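Local coordinates for protein cytochrome c, putative (Shewanella oneidensis, PDB 1SP3) that carries eight c-type hemes and probably works as a respiratory tetrathionate reductase, at residues Trp362-Met370 against Lys382-Ala390. Sequence-based numbering, arbitrary orientation.
Sequences WNLAAKLGM and KYSGEYDFA
Trp362-Met370 lies on helix 362-372 and Tyr387-Ala390 is the start of a strand, their axes 10.0 Å apart and perpendicular, while the loop Lys382-Glu386 passes close enough to bring the CA atoms of Lys367 and Tyr383 to 5.7 Å. This is helix-on-sheet packing built on an aromatic cluster of Trp362, Tyr387 and Phe389, against the mixed sheet in which strand 387-397 pairs with strands 310-315 and 325-339. The edge of Phe389 meets the face of the Trp362 five-membered ring, planes 78° apart, with Phe389 CZ 3.3 Å from Trp362 NE1. Tyr387 instead lies oblique to the indole and receives Trp362 CB over its own face, a CH-pi contact 3.7 Å from the ring centroid; a water accepting from Trp362 N also bonds Tyr387 OH. Beyond the contact, Tyr356 stacks on the indole.

Tyr383 reaches the helix from the loop with CG anti to its own N (chi1 175°), which carries the ring out toward the helix, its face to Ala366. Ala366 CB sits centrally over one face, 3.7 Å from CZ of Tyr383, and Gly385 N lies over the opposite face, so the ring is sandwiched between helix and loop. With a phenylalanine here, the Asn363 amide would probably lose its hydroxyl acceptor and be freer to turn. That amide stands at the edge of both tyrosine rings: ND2 lies 3.5 Å from Tyr387 CD2, and Asn363 ND2 donates to Tyr383 OH at 2.7 Å through a bent N-H...O angle of 133°, the hydroxyl tilted out of the amide plane.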
ATOM      1  N   TRP A 362      23.741  -2.105 -12.785  1.00 36.48           N
ATOM      2  CA  TRP A 362      22.970  -3.071 -12.045  1.00 35.58           C
ATOM      3  C   TRP A 362      23.787  -4.027 -11.191  1.00 35.17           C
ATOM      4  O   TRP A 362      23.282  -4.491 -10.156  1.00 33.66           O
ATOM      5  CB  TRP A 362      22.063  -3.881 -12.990  1.00 33.97           C
ATOM      6  CG  TRP A 362      20.801  -3.192 -13.374  1.00 34.35           C
ATOM      7  CD1 TRP A 362      20.414  -2.835 -14.626  1.00 33.90           C
ATOM      8  CD2 TRP A 362      19.760  -2.762 -12.503  1.00 32.99           C
ATOM      9  NE1 TRP A 362      19.199  -2.193 -14.599  1.00 35.66           N
ATOM     10  CE2 TRP A 362      18.756  -2.156 -13.310  1.00 35.33           C
ATOM     11  CE3 TRP A 362      19.555  -2.832 -11.115  1.00 33.76           C
ATOM     12  CZ2 TRP A 362      17.556  -1.666 -12.786  1.00 32.49           C
ATOM     13  CZ3 TRP A 362      18.355  -2.298 -10.583  1.00 36.56           C
ATOM     14  CH2 TRP A 362      17.383  -1.734 -11.424  1.00 33.15           C
ATOM     15  N   ASN A 363      25.014  -4.372 -11.613  1.00 34.62           N
ATOM     16  CA  ASN A 363      25.817  -5.329 -10.823  1.00 36.05           C
ATOM     17  C   ASN A 363      26.184  -4.699  -9.501  1.00 34.21           C
ATOM     18  O   ASN A 363      26.111  -5.314  -8.511  1.00 32.87           O
ATOM     19  CB  ASN A 363      27.157  -5.841 -11.506  1.00 36.35           C
ATOM     20  CG  ASN A 363      26.928  -6.778 -12.709  1.00 43.25           C
ATOM     21  OD1 ASN A 363      27.167  -6.391 -13.887  1.00 49.68           O
ATOM     22  ND2 ASN A 363      26.546  -8.030 -12.435  1.00 47.83           N
ATOM     23  N   LEU A 364      26.681  -3.477  -9.551  1.00 36.50           N
ATOM     24  CA  LEU A 364      26.998  -2.673  -8.375  1.00 36.11           C
ATOM     25  C   LEU A 364      25.731  -2.457  -7.508  1.00 35.20           C
ATOM     26  O   LEU A 364      25.778  -2.633  -6.291  1.00 36.30           O
ATOM     27  CB  LEU A 364      27.465  -1.301  -8.858  1.00 35.23           C
ATOM     28  CG  LEU A 364      28.449  -0.379  -8.087  1.00 41.44           C
ATOM     29  CD1 LEU A 364      28.084   1.119  -8.118  1.00 44.18           C
ATOM     30  CD2 LEU A 364      28.945  -0.866  -6.684  1.00 41.56           C
ATOM     31  N   ALA A 365      24.615  -2.044  -8.122  1.00 33.86           N
ATOM     32  CA  ALA A 365      23.361  -1.889  -7.354  1.00 33.23           C
ATOM     33  C   ALA A 365      22.946  -3.210  -6.677  1.00 34.34           C
ATOM     34  O   ALA A 365      22.639  -3.242  -5.487  1.00 34.51           O
ATOM     35  CB  ALA A 365      22.251  -1.261  -8.202  1.00 30.71           C
ATOM     36  N   ALA A 366      23.036  -4.316  -7.399  1.00 35.18           N
ATOM     37  CA  ALA A 366      22.775  -5.641  -6.813  1.00 36.29           C
ATOM     38  C   ALA A 366      23.679  -6.001  -5.661  1.00 36.60           C
ATOM     39  O   ALA A 366      23.208  -6.516  -4.615  1.00 35.62           O
ATOM     40  CB  ALA A 366      22.896  -6.750  -7.894  1.00 34.69           C
ATOM     41  N   LYS A 367      24.989  -5.764  -5.853  1.00 37.26           N
ATOM     42  CA  LYS A 367      25.996  -6.140  -4.850  1.00 38.09           C
ATOM     43  C   LYS A 367      25.744  -5.316  -3.581  1.00 37.50           C
ATOM     44  O   LYS A 367      25.655  -5.839  -2.443  1.00 39.02           O
ATOM     45  CB  LYS A 367      27.422  -5.863  -5.395  1.00 38.06           C
ATOM     46  CG  LYS A 367      28.566  -5.789  -4.288  1.00 42.85           C
ATOM     47  CD  LYS A 367      29.903  -4.998  -4.807  1.00 52.05           C
ATOM     48  CE  LYS A 367      31.128  -4.964  -3.811  1.00 53.69           C
ATOM     49  NZ  LYS A 367      31.146  -3.734  -2.969  1.00 53.01           N
ATOM     50  N   LEU A 368      25.617  -4.022  -3.774  1.00 37.53           N
ATOM     51  CA  LEU A 368      25.407  -3.123  -2.623  1.00 39.74           C
ATOM     52  C   LEU A 368      24.045  -3.324  -1.918  1.00 40.30           C
ATOM     53  O   LEU A 368      23.993  -3.220  -0.706  1.00 41.84           O
ATOM     54  CB  LEU A 368      25.618  -1.655  -3.013  1.00 38.64           C
ATOM     55  CG  LEU A 368      27.032  -1.204  -3.435  1.00 40.08           C
ATOM     56  CD1 LEU A 368      26.937   0.283  -3.956  1.00 33.64           C
ATOM     57  CD2 LEU A 368      28.120  -1.383  -2.236  1.00 40.77           C
ATOM     58  N   GLY A 369      22.983  -3.653  -2.670  1.00 39.88           N
ATOM     59  CA  GLY A 369      21.658  -3.906  -2.110  1.00 39.96           C
ATOM     60  C   GLY A 369      21.627  -5.265  -1.389  1.00 41.61           C
ATOM     61  O   GLY A 369      21.003  -5.436  -0.344  1.00 42.34           O
ATOM     62  N   MET A 370      22.298  -6.259  -1.937  1.00 41.27           N
ATOM     63  CA  MET A 370      22.368  -7.555  -1.246  1.00 42.35           C
ATOM     64  C   MET A 370      23.245  -7.577   0.011  1.00 43.05           C
ATOM     65  O   MET A 370      22.924  -8.281   0.984  1.00 42.07           O
ATOM     66  CB  MET A 370      22.791  -8.659  -2.198  1.00 40.34           C
ATOM     67  CG  MET A 370      21.772  -8.840  -3.372  1.00 43.87           C
ATOM     68  SD  MET A 370      20.179  -9.523  -2.813  1.00 49.39           S
ATOM     69  CE  MET A 370      20.623 -11.228  -3.257  1.00 50.43           C
ATOM     70  N   LYS A 382      24.836 -14.469  -0.939  1.00 49.09           N
ATOM     71  CA  LYS A 382      25.704 -13.521  -1.605  1.00 48.67           C
ATOM     72  C   LYS A 382      25.229 -13.339  -3.030  1.00 46.75           C
ATOM     73  O   LYS A 382      24.900 -14.317  -3.725  1.00 45.32           O
ATOM     74  CB  LYS A 382      27.161 -14.045  -1.630  1.00 48.97           C
ATOM     75  CG  LYS A 382      27.948 -13.694  -0.339  1.00 54.03           C
ATOM     76  CD  LYS A 382      28.614 -14.903   0.292  1.00 58.17           C
ATOM     77  CE  LYS A 382      29.279 -14.496   1.611  1.00 61.12           C
ATOM     78  NZ  LYS A 382      30.439 -13.589   1.294  1.00 65.67           N
ATOM     79  N   TYR A 383      25.255 -12.089  -3.469  1.00 44.72           N
ATOM     80  CA  TYR A 383      25.047 -11.798  -4.871  1.00 43.71           C
ATOM     81  C   TYR A 383      26.023 -12.667  -5.662  1.00 44.70           C
ATOM     82  O   TYR A 383      27.232 -12.700  -5.303  1.00 42.52           O
ATOM     83  CB  TYR A 383      25.306 -10.334  -5.145  1.00 42.62           C
ATOM     84  CG  TYR A 383      25.216 -10.003  -6.599  1.00 41.77           C
ATOM     85  CD1 TYR A 383      24.204 -10.525  -7.368  1.00 37.75           C
ATOM     86  CD2 TYR A 383      26.147  -9.157  -7.207  1.00 40.41           C
ATOM     87  CE1 TYR A 383      24.108 -10.237  -8.677  1.00 39.50           C
ATOM     88  CE2 TYR A 383      26.048  -8.849  -8.548  1.00 38.58           C
ATOM     89  CZ  TYR A 383      25.018  -9.381  -9.276  1.00 39.84           C
ATOM     90  OH  TYR A 383      24.852  -9.114 -10.634  1.00 38.91           O
ATOM     91  N   SER A 384      25.521 -13.359  -6.708  1.00 43.39           N
ATOM     92  CA  SER A 384      26.410 -14.249  -7.453  1.00 44.74           C
ATOM     93  C   SER A 384      27.294 -13.520  -8.461  1.00 44.72           C
ATOM     94  O   SER A 384      28.272 -14.068  -8.912  1.00 44.52           O
ATOM     95  CB  SER A 384      25.662 -15.418  -8.112  1.00 44.83           C
ATOM     96  OG  SER A 384      24.945 -14.942  -9.216  1.00 43.92           O
ATOM     97  N   GLY A 385      26.936 -12.280  -8.811  1.00 44.42           N
ATOM     98  CA  GLY A 385      27.653 -11.587  -9.845  1.00 42.81           C
ATOM     99  C   GLY A 385      26.972 -11.623 -11.195  1.00 41.58           C
ATOM    100  O   GLY A 385      27.419 -10.973 -12.064  1.00 41.07           O
ATOM    101  N   GLU A 386      25.888 -12.369 -11.338  1.00 41.77           N
ATOM    102  CA  GLU A 386      25.138 -12.468 -12.580  1.00 41.33           C
ATOM    103  C   GLU A 386      23.638 -12.096 -12.333  1.00 38.47           C
ATOM    104  O   GLU A 386      22.980 -12.633 -11.429  1.00 37.30           O
ATOM    105  CB  GLU A 386      25.186 -13.915 -13.082  1.00 41.09           C
ATOM    106  CG  GLU A 386      26.400 -14.335 -13.905  1.00 50.37           C
ATOM    107  CD  GLU A 386      26.068 -15.577 -14.742  1.00 59.40           C
ATOM    108  OE1 GLU A 386      25.588 -15.408 -15.909  1.00 64.77           O
ATOM    109  OE2 GLU A 386      26.235 -16.721 -14.229  1.00 63.73           O
ATOM    110  N   TYR A 387      23.107 -11.209 -13.146  1.00 35.60           N
ATOM    111  CA  TYR A 387      21.728 -10.849 -12.962  1.00 34.97           C
ATOM    112  C   TYR A 387      21.006 -10.991 -14.263  1.00 34.94           C
ATOM    113  O   TYR A 387      21.638 -11.041 -15.343  1.00 34.07           O
ATOM    114  CB  TYR A 387      21.591  -9.447 -12.426  1.00 33.78           C
ATOM    115  CG  TYR A 387      21.931  -8.342 -13.422  1.00 35.26           C
ATOM    116  CD1 TYR A 387      20.913  -7.704 -14.158  1.00 26.66           C
ATOM    117  CD2 TYR A 387      23.259  -7.904 -13.598  1.00 35.90           C
ATOM    118  CE1 TYR A 387      21.197  -6.671 -15.018  1.00 28.85           C
ATOM    119  CE2 TYR A 387      23.585  -6.831 -14.485  1.00 31.31           C
ATOM    120  CZ  TYR A 387      22.565  -6.261 -15.211  1.00 32.79           C
ATOM    121  OH  TYR A 387      22.805  -5.230 -16.085  1.00 34.51           O
ATOM    122  N   ASP A 388      19.672 -11.030 -14.141  1.00 34.79           N
ATOM    123  CA  ASP A 388      18.743 -10.893 -15.275  1.00 32.67           C
ATOM    124  C   ASP A 388      17.416 -10.165 -14.815  1.00 32.61           C
ATOM    125  O   ASP A 388      17.339  -9.645 -13.650  1.00 32.49           O
ATOM    126  CB  ASP A 388      18.566 -12.263 -15.934  1.00 32.00           C
ATOM    127  CG  ASP A 388      18.122 -12.148 -17.344  1.00 38.15           C
ATOM    128  OD1 ASP A 388      17.679 -11.039 -17.799  1.00 39.13           O
ATOM    129  OD2 ASP A 388      18.194 -13.112 -18.087  1.00 43.89           O
ATOM    130  N   PHE A 389      16.416 -10.100 -15.692  1.00 29.95           N
ATOM    131  CA  PHE A 389      15.110  -9.528 -15.332  1.00 30.13           C
ATOM    132  C   PHE A 389      13.970 -10.571 -15.485  1.00 28.72           C
ATOM    133  O   PHE A 389      13.944 -11.306 -16.461  1.00 31.57           O
ATOM    134  CB  PHE A 389      14.829  -8.283 -16.143  1.00 28.77           C
ATOM    135  CG  PHE A 389      15.762  -7.140 -15.846  1.00 30.61           C
ATOM    136  CD1 PHE A 389      16.975  -6.969 -16.583  1.00 30.03           C
ATOM    137  CD2 PHE A 389      15.480  -6.249 -14.768  1.00 26.95           C
ATOM    138  CE1 PHE A 389      17.839  -5.883 -16.299  1.00 24.71           C
ATOM    139  CE2 PHE A 389      16.305  -5.178 -14.510  1.00 27.09           C
ATOM    140  CZ  PHE A 389      17.535  -5.018 -15.260  1.00 25.48           C
ATOM    141  N   ALA A 390      13.083 -10.662 -14.508  1.00 27.36           N
ATOM    142  CA  ALA A 390      11.927 -11.569 -14.608  1.00 27.61           C
ATOM    143  C   ALA A 390      10.579 -10.922 -14.345  1.00 26.63           C
ATOM    144  O   ALA A 390      10.497  -9.970 -13.561  1.00 26.69           O
ATOM    145  CB  ALA A 390      12.104 -12.766 -13.667  1.00 27.09           C
TER
HETATM  146  O   HOH W   1      24.311  -2.473 -15.721  1.00 46.62           O